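Local coordinates for protein L-glyceraldehyde 3-phosphate reductase (Clostridium beijerinckii, PDB 6HG6) that probably reduces aldehydes such as furfural and methylglyoxal with NADPH, as an aldo-keto reductase built on a TIM barrel, at residues Leu48-Phe53 / Gly78-Asp83; Leu283-Lys288 / Glu320-Ile325. All coordinates share one frame; numbering follows the deposited sequence.

Contact 1 of 2, residues Leu48-Phe53 / Gly78-Asp83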
ATOM      1  N   LEU A  48      -5.088  -0.004  16.493  1.00 26.97           N
ATOM      2  CA  LEU A  48      -4.505   0.606  15.274  1.00 25.75           C
ATOM      3  C   LEU A  48      -5.564   0.595  14.163  1.00 24.11           C
ATOM      4  O   LEU A  48      -5.743   1.629  13.495  1.00 23.23           O
ATOM      5  CB  LEU A  48      -3.249  -0.142  14.812  1.00 25.33           C
ATOM      6  CG  LEU A  48      -2.001   0.081  15.647  1.00 26.91           C
ATOM      7  CD1 LEU A  48      -0.864  -0.813  15.141  1.00 26.67           C
ATOM      8  CD2 LEU A  48      -1.600   1.529  15.592  1.00 27.90           C
ATOM      9  N   CYS A  49      -6.258  -0.515  13.997  1.00 23.59           N
ATOM     10  CA  CYS A  49      -7.304  -0.649  12.952  1.00 22.75           C
ATOM     11  C   CYS A  49      -8.453   0.318  13.233  1.00 22.90           C
ATOM     12  O   CYS A  49      -8.883   0.970  12.302  1.00 21.47           O
ATOM     13  CB  CYS A  49      -7.807  -2.075  12.858  1.00 23.11           C
ATOM     14  SG  CYS A  49      -6.550  -3.165  12.139  1.00 24.45           S
ATOM     15  N   PHE A  50      -8.933   0.357  14.463  1.00 23.50           N
ATOM     16  CA  PHE A  50     -10.035   1.225  14.889  1.00 24.96           C
ATOM     17  C   PHE A  50      -9.619   2.677  14.652  1.00 25.01           C
ATOM     18  O   PHE A  50     -10.441   3.473  14.155  1.00 24.85           O
ATOM     19  CB  PHE A  50     -10.382   1.001  16.360  1.00 27.40           C
ATOM     20  CG  PHE A  50     -10.859  -0.393  16.693  1.00 27.84           C
ATOM     21  CD1 PHE A  50     -11.407  -1.226  15.733  1.00 27.10           C
ATOM     22  CD2 PHE A  50     -10.913  -0.782  18.026  1.00 30.04           C
ATOM     23  CE1 PHE A  50     -11.846  -2.505  16.061  1.00 27.79           C
ATOM     24  CE2 PHE A  50     -11.394  -2.036  18.363  1.00 30.28           C
ATOM     25  CZ  PHE A  50     -11.882  -2.877  17.387  1.00 28.94           C
ATOM     26  N   THR A  51      -8.396   3.049  15.043  1.00 24.78           N
ATOM     27  CA  THR A  51      -7.906   4.431  14.838  1.00 25.06           C
ATOM     28  C   THR A  51      -7.903   4.743  13.340  1.00 23.54           C
ATOM     29  O   THR A  51      -8.396   5.801  12.967  1.00 23.81           O
ATOM     30  CB  THR A  51      -6.520   4.643  15.454  1.00 25.67           C
ATOM     31  OG1 THR A  51      -6.652   4.322  16.837  1.00 26.69           O
ATOM     32  CG2 THR A  51      -6.045   6.058  15.263  1.00 26.44           C
ATOM     33  N   ALA A  52      -7.430   3.826  12.504  1.00 22.70           N
ATOM     34  CA  ALA A  52      -7.345   4.024  11.053  1.00 21.54           C
ATOM     35  C   ALA A  52      -8.755   4.311  10.505  1.00 21.16           C
ATOM     36  O   ALA A  52      -8.976   5.350   9.860  1.00 21.14           O
ATOM     37  CB  ALA A  52      -6.754   2.817  10.400  1.00 21.18           C
ATOM     38  N   PHE A  53      -9.695   3.421  10.794  1.00 20.69           N
ATOM     39  CA  PHE A  53     -11.072   3.532  10.257  1.00 20.67           C
ATOM     40  C   PHE A  53     -11.749   4.778  10.816  1.00 21.75           C
ATOM     41  O   PHE A  53     -12.474   5.450  10.066  1.00 21.71           O
ATOM     42  CB  PHE A  53     -11.858   2.252  10.531  1.00 20.38           C
ATOM     43  CG  PHE A  53     -13.197   2.175   9.837  1.00 20.58           C
ATOM     44  CD1 PHE A  53     -13.265   2.305   8.467  1.00 20.78           C
ATOM     45  CD2 PHE A  53     -14.351   1.904  10.545  1.00 21.15           C
ATOM     46  CE1 PHE A  53     -14.497   2.276   7.803  1.00 20.44           C
ATOM     47  CE2 PHE A  53     -15.580   1.855   9.900  1.00 21.59           C
ATOM     48  CZ  PHE A  53     -15.646   2.036   8.529  1.00 20.98           C
ATOM     49  N   GLY A  78      -8.191 -11.276  10.505  1.00 19.05           N
ATOM     50  CA  GLY A  78      -9.400 -12.115  10.478  1.00 19.48           C
ATOM     51  C   GLY A  78     -10.113 -12.060  11.815  1.00 20.19           C
ATOM     52  O   GLY A  78     -11.341 -12.002  11.857  1.00 20.39           O
ATOM     53  N   ARG A  79      -9.364 -12.108  12.910  1.00 21.95           N
ATOM     54  CA  ARG A  79      -9.934 -12.041  14.262  1.00 23.97           C
ATOM     55  C   ARG A  79     -10.513 -10.643  14.505  1.00 23.46           C
ATOM     56  O   ARG A  79     -11.568 -10.536  15.146  1.00 23.71           O
ATOM     57  CB  ARG A  79      -8.887 -12.396  15.309  1.00 27.37           C
ATOM     58  CG  ARG A  79      -9.453 -12.489  16.706  1.00 32.11           C
ATOM     59  CD  ARG A  79      -8.312 -12.868  17.654  1.00 36.29           C
ATOM     60  NE  ARG A  79      -8.739 -12.798  19.029  1.00 41.51           N
ATOM     61  CZ  ARG A  79      -7.897 -12.791  20.069  1.00 44.89           C
ATOM     62  NH1 ARG A  79      -6.582 -12.827  19.871  1.00 45.02           N
ATOM     63  NH2 ARG A  79      -8.385 -12.711  21.296  1.00 48.11           N
ATOM     64  N   ILE A  80      -9.842  -9.597  14.051  1.00 22.35           N
ATOM     65  CA  ILE A  80     -10.362  -8.225  14.260  1.00 23.07           C
ATOM     66  C   ILE A  80     -11.690  -8.076  13.481  1.00 22.64           C
ATOM     67  O   ILE A  80     -12.662  -7.468  14.024  1.00 23.45           O
ATOM     68  CB  ILE A  80      -9.278  -7.232  13.843  1.00 23.28           C
ATOM     69  CG1 ILE A  80      -8.088  -7.316  14.813  1.00 24.57           C
ATOM     70  CG2 ILE A  80      -9.875  -5.817  13.788  1.00 23.56           C
ATOM     71  CD1 ILE A  80      -6.850  -6.668  14.285  1.00 24.64           C
ATOM     72  N   LEU A  81     -11.742  -8.638  12.288  1.00 21.73           N
ATOM     73  CA  LEU A  81     -12.984  -8.638  11.468  1.00 23.46           C
ATOM     74  C   LEU A  81     -14.086  -9.378  12.214  1.00 24.71           C
ATOM     75  O   LEU A  81     -15.132  -8.767  12.502  1.00 25.50           O
ATOM     76  CB  LEU A  81     -12.735  -9.284  10.108  1.00 22.51           C
ATOM     77  CG  LEU A  81     -11.982  -8.400   9.144  1.00 22.42           C
ATOM     78  CD1 LEU A  81     -11.429  -9.242   8.016  1.00 21.93           C
ATOM     79  CD2 LEU A  81     -12.882  -7.274   8.640  1.00 23.29           C
ATOM     80  N   ARG A  82     -13.807 -10.594  12.654  1.00 26.05           N
ATOM     81  CA  ARG A  82     -14.816 -11.427  13.340  1.00 28.98           C
ATOM     82  C   ARG A  82     -15.319 -10.697  14.589  1.00 30.33           C
ATOM     83  O   ARG A  82     -16.526 -10.738  14.872  1.00 30.89           O
ATOM     84  CB  ARG A  82     -14.149 -12.778  13.635  1.00 32.35           C
ATOM     85  CG  ARG A  82     -14.946 -13.811  14.406  1.00 38.19           C
ATOM     86  CD  ARG A  82     -14.358 -15.215  14.206  1.00 42.64           C
ATOM     87  NE  ARG A  82     -12.889 -15.321  14.226  1.00 47.22           N
ATOM     88  CZ  ARG A  82     -12.075 -15.486  13.151  1.00 49.64           C
ATOM     89  NH1 ARG A  82     -10.767 -15.534  13.329  1.00 49.70           N
ATOM     90  NH2 ARG A  82     -12.537 -15.594  11.909  1.00 51.26           N
ATOM     91  N   ASP A  83     -14.425 -10.098  15.367  1.00 29.75           N
ATOM     92  CA  ASP A  83     -14.787  -9.561  16.687  1.00 32.22           C
ATOM     93  C   ASP A  83     -15.445  -8.181  16.585  1.00 31.55           C
ATOM     94  O   ASP A  83     -16.269  -7.877  17.443  1.00 31.02           O
ATOM     95  CB  ASP A  83     -13.541  -9.440  17.559  1.00 34.72           C
ATOM     96  CG  ASP A  83     -12.974 -10.765  18.047  1.00 37.96           C
ATOM     97  OD1 ASP A  83     -13.603 -11.822  17.746  1.00 38.93           O
ATOM     98  OD2 ASP A  83     -11.894 -10.718  18.757  1.00 40.87           O
TER

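Contact 2 of 2, residues Leu283-Lys288 / Glu320-Ile325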
ATOM      1  N   LEU A 283       5.090  12.038   3.202  1.00 29.72           N
ATOM      2  CA  LEU A 283       3.779  11.471   2.794  1.00 28.57           C
ATOM      3  C   LEU A 283       3.126  12.411   1.777  1.00 28.50           C
ATOM      4  O   LEU A 283       2.670  11.918   0.745  1.00 27.63           O
ATOM      5  CB  LEU A 283       2.862  11.275   3.998  1.00 29.16           C
ATOM      6  CG  LEU A 283       3.347  10.293   5.064  1.00 29.96           C
ATOM      7  CD1 LEU A 283       2.310  10.197   6.172  1.00 30.90           C
ATOM      8  CD2 LEU A 283       3.625   8.930   4.482  1.00 28.83           C
ATOM      9  N   SER A 284       3.134  13.712   2.049  1.00 29.35           N
ATOM     10  CA  SER A 284       2.571  14.740   1.134  1.00 29.81           C
ATOM     11  C   SER A 284       3.293  14.672  -0.216  1.00 29.52           C
ATOM     12  O   SER A 284       2.630  14.777  -1.245  1.00 29.17           O
ATOM     13  CB  SER A 284       2.641  16.094   1.696  1.00 31.84           C
ATOM     14  OG  SER A 284       1.916  16.154   2.898  1.00 32.57           O
ATOM     15  N   TRP A 285       4.611  14.491  -0.217  1.00 29.36           N
ATOM     16  CA  TRP A 285       5.378  14.507  -1.479  1.00 29.40           C
ATOM     17  C   TRP A 285       4.959  13.330  -2.368  1.00 28.16           C
ATOM     18  O   TRP A 285       4.785  13.502  -3.588  1.00 28.53           O
ATOM     19  CB  TRP A 285       6.877  14.541  -1.149  1.00 30.15           C
ATOM     20  CG  TRP A 285       7.733  14.590  -2.366  1.00 30.60           C
ATOM     21  CD1 TRP A 285       8.251  15.707  -2.936  1.00 31.70           C
ATOM     22  CD2 TRP A 285       8.177  13.484  -3.168  1.00 29.63           C
ATOM     23  NE1 TRP A 285       8.979  15.364  -4.036  1.00 32.02           N
ATOM     24  CE2 TRP A 285       8.962  14.028  -4.207  1.00 30.86           C
ATOM     25  CE3 TRP A 285       8.016  12.106  -3.105  1.00 28.37           C
ATOM     26  CZ2 TRP A 285       9.540  13.244  -5.200  1.00 30.91           C
ATOM     27  CZ3 TRP A 285       8.602  11.331  -4.082  1.00 28.24           C
ATOM     28  CH2 TRP A 285       9.372  11.893  -5.093  1.00 29.31           C
ATOM     29  N   VAL A 286       4.826  12.144  -1.810  1.00 27.43           N
ATOM     30  CA  VAL A 286       4.436  10.964  -2.608  1.00 26.80           C
ATOM     31  C   VAL A 286       3.082  11.204  -3.301  1.00 25.66           C
ATOM     32  O   VAL A 286       2.876  10.627  -4.384  1.00 25.45           O
ATOM     33  CB  VAL A 286       4.441   9.723  -1.699  1.00 26.20           C
ATOM     34  CG1 VAL A 286       3.645   8.630  -2.264  1.00 26.43           C
ATOM     35  CG2 VAL A 286       5.868   9.291  -1.426  1.00 26.98           C
ATOM     36  N   LEU A 287       2.198  11.974  -2.694  1.00 25.90           N
ATOM     37  CA  LEU A 287       0.828  12.271  -3.211  1.00 26.48           C
ATOM     38  C   LEU A 287       0.784  13.518  -4.102  1.00 27.73           C
ATOM     39  O   LEU A 287      -0.318  13.916  -4.508  1.00 28.22           O
ATOM     40  CB  LEU A 287      -0.120  12.488  -2.026  1.00 26.38           C
ATOM     41  CG  LEU A 287      -0.495  11.219  -1.252  1.00 25.72           C
ATOM     42  CD1 LEU A 287      -1.236  11.605   0.009  1.00 26.32           C
ATOM     43  CD2 LEU A 287      -1.312  10.240  -2.077  1.00 25.04           C
ATOM     44  N   LYS A 288       1.897  14.170  -4.367  1.00 29.07           N
ATOM     45  CA  LYS A 288       1.823  15.495  -5.033  1.00 30.61           C
ATOM     46  C   LYS A 288       1.205  15.385  -6.432  1.00 30.55           C
ATOM     47  O   LYS A 288       0.606  16.382  -6.879  1.00 32.36           O
ATOM     48  CB  LYS A 288       3.199  16.159  -5.053  1.00 31.87           C
ATOM     49  CG  LYS A 288       4.248  15.586  -5.989  1.00 32.05           C
ATOM     50  CD  LYS A 288       5.590  16.223  -5.689  1.00 33.66           C
ATOM     51  CE  LYS A 288       6.653  16.037  -6.745  1.00 34.54           C
ATOM     52  NZ  LYS A 288       6.611  14.760  -7.445  1.00 33.93           N
ATOM     53  N   GLU A 320       9.858  25.733  -6.081  1.00 47.82           N
ATOM     54  CA  GLU A 320      11.127  25.900  -5.299  1.00 48.84           C
ATOM     55  C   GLU A 320      11.324  24.691  -4.320  1.00 47.00           C
ATOM     56  O   GLU A 320      12.605  24.228  -4.143  1.00 48.20           O
ATOM     57  CB  GLU A 320      11.168  27.181  -4.481  1.00 50.32           C
ATOM     58  CG  GLU A 320      12.488  27.363  -3.761  1.00 51.72           C
ATOM     59  CD  GLU A 320      12.594  28.714  -3.076  1.00 53.91           C
ATOM     60  OE1 GLU A 320      11.597  29.034  -2.397  1.00 53.89           O
ATOM     61  OE2 GLU A 320      13.625  29.460  -3.249  1.00 55.07           O
ATOM     62  N   GLU A 321      10.203  24.334  -3.605  1.00 44.96           N
ATOM     63  CA  GLU A 321      10.324  23.215  -2.636  1.00 43.65           C
ATOM     64  C   GLU A 321      10.753  21.977  -3.405  1.00 42.55           C
ATOM     65  O   GLU A 321      11.617  21.233  -2.900  1.00 42.51           O
ATOM     66  CB  GLU A 321       9.020  22.946  -1.886  1.00 42.36           C
ATOM     67  CG  GLU A 321       8.703  23.990  -0.850  1.00 44.00           C
ATOM     68  CD  GLU A 321       7.309  23.920  -0.249  1.00 43.24           C
ATOM     69  OE1 GLU A 321       6.402  23.478  -0.914  1.00 42.29           O
ATOM     70  OE2 GLU A 321       7.145  24.368   0.882  1.00 45.41           O
ATOM     71  N   LEU A 322      10.094  21.727  -4.542  1.00 41.64           N
ATOM     72  CA  LEU A 322      10.323  20.531  -5.364  1.00 40.63           C
ATOM     73  C   LEU A 322      11.749  20.487  -5.910  1.00 42.32           C
ATOM     74  O   LEU A 322      12.357  19.425  -5.807  1.00 41.02           O
ATOM     75  CB  LEU A 322       9.300  20.481  -6.494  1.00 40.16           C
ATOM     76  CG  LEU A 322       7.852  20.203  -6.065  1.00 38.33           C
ATOM     77  CD1 LEU A 322       7.008  19.877  -7.275  1.00 37.65           C
ATOM     78  CD2 LEU A 322       7.754  19.100  -5.020  1.00 36.71           C
ATOM     79  N   MET A 323      12.272  21.575  -6.482  1.00 44.56           N
ATOM     80  CA  MET A 323      13.641  21.520  -7.048  1.00 47.32           C
ATOM     81  C   MET A 323      14.654  21.347  -5.900  1.00 47.31           C
ATOM     82  O   MET A 323      15.749  20.708  -6.155  1.00 48.78           O
ATOM     83  CB  MET A 323      13.959  22.777  -7.851  1.00 50.98           C
ATOM     84  CG  MET A 323      14.374  23.890  -6.982  1.00 54.25           C
ATOM     85  SD  MET A 323      16.122  24.326  -7.012  1.00 60.20           S
ATOM     86  CE  MET A 323      16.907  22.836  -7.606  1.00 58.58           C
ATOM     87  N   MET A 324      14.321  21.839  -4.676  1.00 46.64           N
ATOM     88  CA  MET A 324      15.235  21.682  -3.519  1.00 47.82           C
ATOM     89  C   MET A 324      15.216  20.219  -3.057  1.00 45.71           C
ATOM     90  O   MET A 324      16.281  19.645  -2.778  1.00 45.35           O
ATOM     91  CB  MET A 324      14.816  22.591  -2.367  1.00 49.44           C
ATOM     92  CG  MET A 324      15.158  24.034  -2.665  1.00 52.92           C
ATOM     93  SD  MET A 324      14.293  25.028  -1.211  1.00 57.28           S
ATOM     94  CE  MET A 324      15.911  24.680  -0.083  1.00 57.14           C
ATOM     95  N   ILE A 325      14.026  19.640  -2.984  1.00 43.27           N
ATOM     96  CA  ILE A 325      13.867  18.235  -2.525  1.00 42.08           C
ATOM     97  C   ILE A 325      14.600  17.294  -3.506  1.00 42.76           C
ATOM     98  O   ILE A 325      15.116  16.205  -3.115  1.00 43.34           O
ATOM     99  CB  ILE A 325      12.388  17.865  -2.385  1.00 39.71           C
ATOM    100  CG1 ILE A 325      11.785  18.565  -1.168  1.00 39.96           C
ATOM    101  CG2 ILE A 325      12.267  16.365  -2.300  1.00 37.90           C
ATOM    102  CD1 ILE A 325      10.279  18.493  -1.114  1.00 38.40           C
TER
HETATM  103  O   HOH W   1      10.644  16.969  -5.899  1.00 32.22           O

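Contact 1 of 2, residues Leu48-Phe53 / Gly78-Asp83
I80 is the residue of 78-83 that touches 48-53, and it sends its two branches to two neighbours, C49 and F50. Its CD1 meets C49 SG at 4.1 Å, the methyl coming to the flank of the sulfur, not in line with the CB-SG bond. The other methyl, CG2, lies anti to the backbone N and comes obliquely to the F50 ring, 4.5 Å from CE1. The first torsion of I80 (chi1 -68°) thus divides its branches between the two partners. All three residues are buried, although the segments cover little of each other, 104 Å² in total, and the backbones stay 8.3 Å apart from C49 CA to I80 CA. Other residues complete the packing: F77 lies against C49, Y42 and M45 touch I80, and the ring of Y3 stacks on F50. The side of helix 72-85 that faces solvent is looser and polar. There R79 and D83, one turn apart, form a long salt bridge of 3.8 Å from NE to OD2, and R79 also makes a cation-pi contact with Y42. Neighbouring helices that follow successive strands 28-31 and 59-61 and pack through apolar side chains outside a closed parallel sheet are typical of the TIM barrel.

Contact 2 of 2, residues Leu283-Lys288 / Glu320-Ile325
W285 and L322 mark the closest approach of the two backbones, with their CA atoms 8.7 Å apart. Segment 283-288 carries the end of helix 278-286. L287 N makes weak bonds to the carbonyls of L283 and S284, and K288 N turns back to W285 O at 3.1 Å. Segment 320-325 remains regular helix throughout, and the gap between the two backbones is filled by side chains. The indole of W285 extends toward helix 319-329, with CG anti to the backbone N (chi1 -179°). Its pyrrole side receives two aliphatic residues, both at oblique angles to the ring: L322 CD2 lies 4.0 Å from CD1, and I325 CG2 is 3.9 Å from NE1. I325 CD1 also touches W285 CD1, so both methyls of the isoleucine touch the CD1–NE1 side of the indole. This joins a helix of the outer layer of the TIM barrel, the one before strand 294-297, to the additional C-terminal helix 319-329, as in other aldo-keto reductases. Helix 258-273 also takes part, its L267 and I270 touching I325, while Y196 meets the indole ring. K288 folds over one face of the indole, its CE 3.5 Å above the plane and offset toward the rim. Its aliphatic chain crosses the leucine as well, with CD 3.7 Å from L322 CD2, and bends at chi4 (-35°) on the way to NZ, which finds a hydrogen-bond partner just beyond the two segments. No direct hydrogen bond spans the contact, but a water in the plane of the indole accepts from W285 NE1 and donates to L322 O, each at 3.0 Å. That bridge satisfies the buried indole N-H and ties it to the backbone of the opposing helix.

In the fold
From the N terminus, helix 42-54 comes first, and contact 1 closes when the chain returns in helix 72-85, having passed through strand 59-61. The chain then builds most of the barrel before contact 2 opens at the end of helix 278-286 and closes at 320-325, tying on the C-terminal helix 319-329. Within that second loop lie strand 294-297, the last of the barrel, and helix 302-308. The two contacts lie in series, neither nested nor crossed, with centres 32 Å apart. Helix 302-308 relates them: it lies inside the loop of contact 2, yet P302, I305 and I306 pack on L48 and T51, so the helices after the first and last strands meet outside the closed sheet.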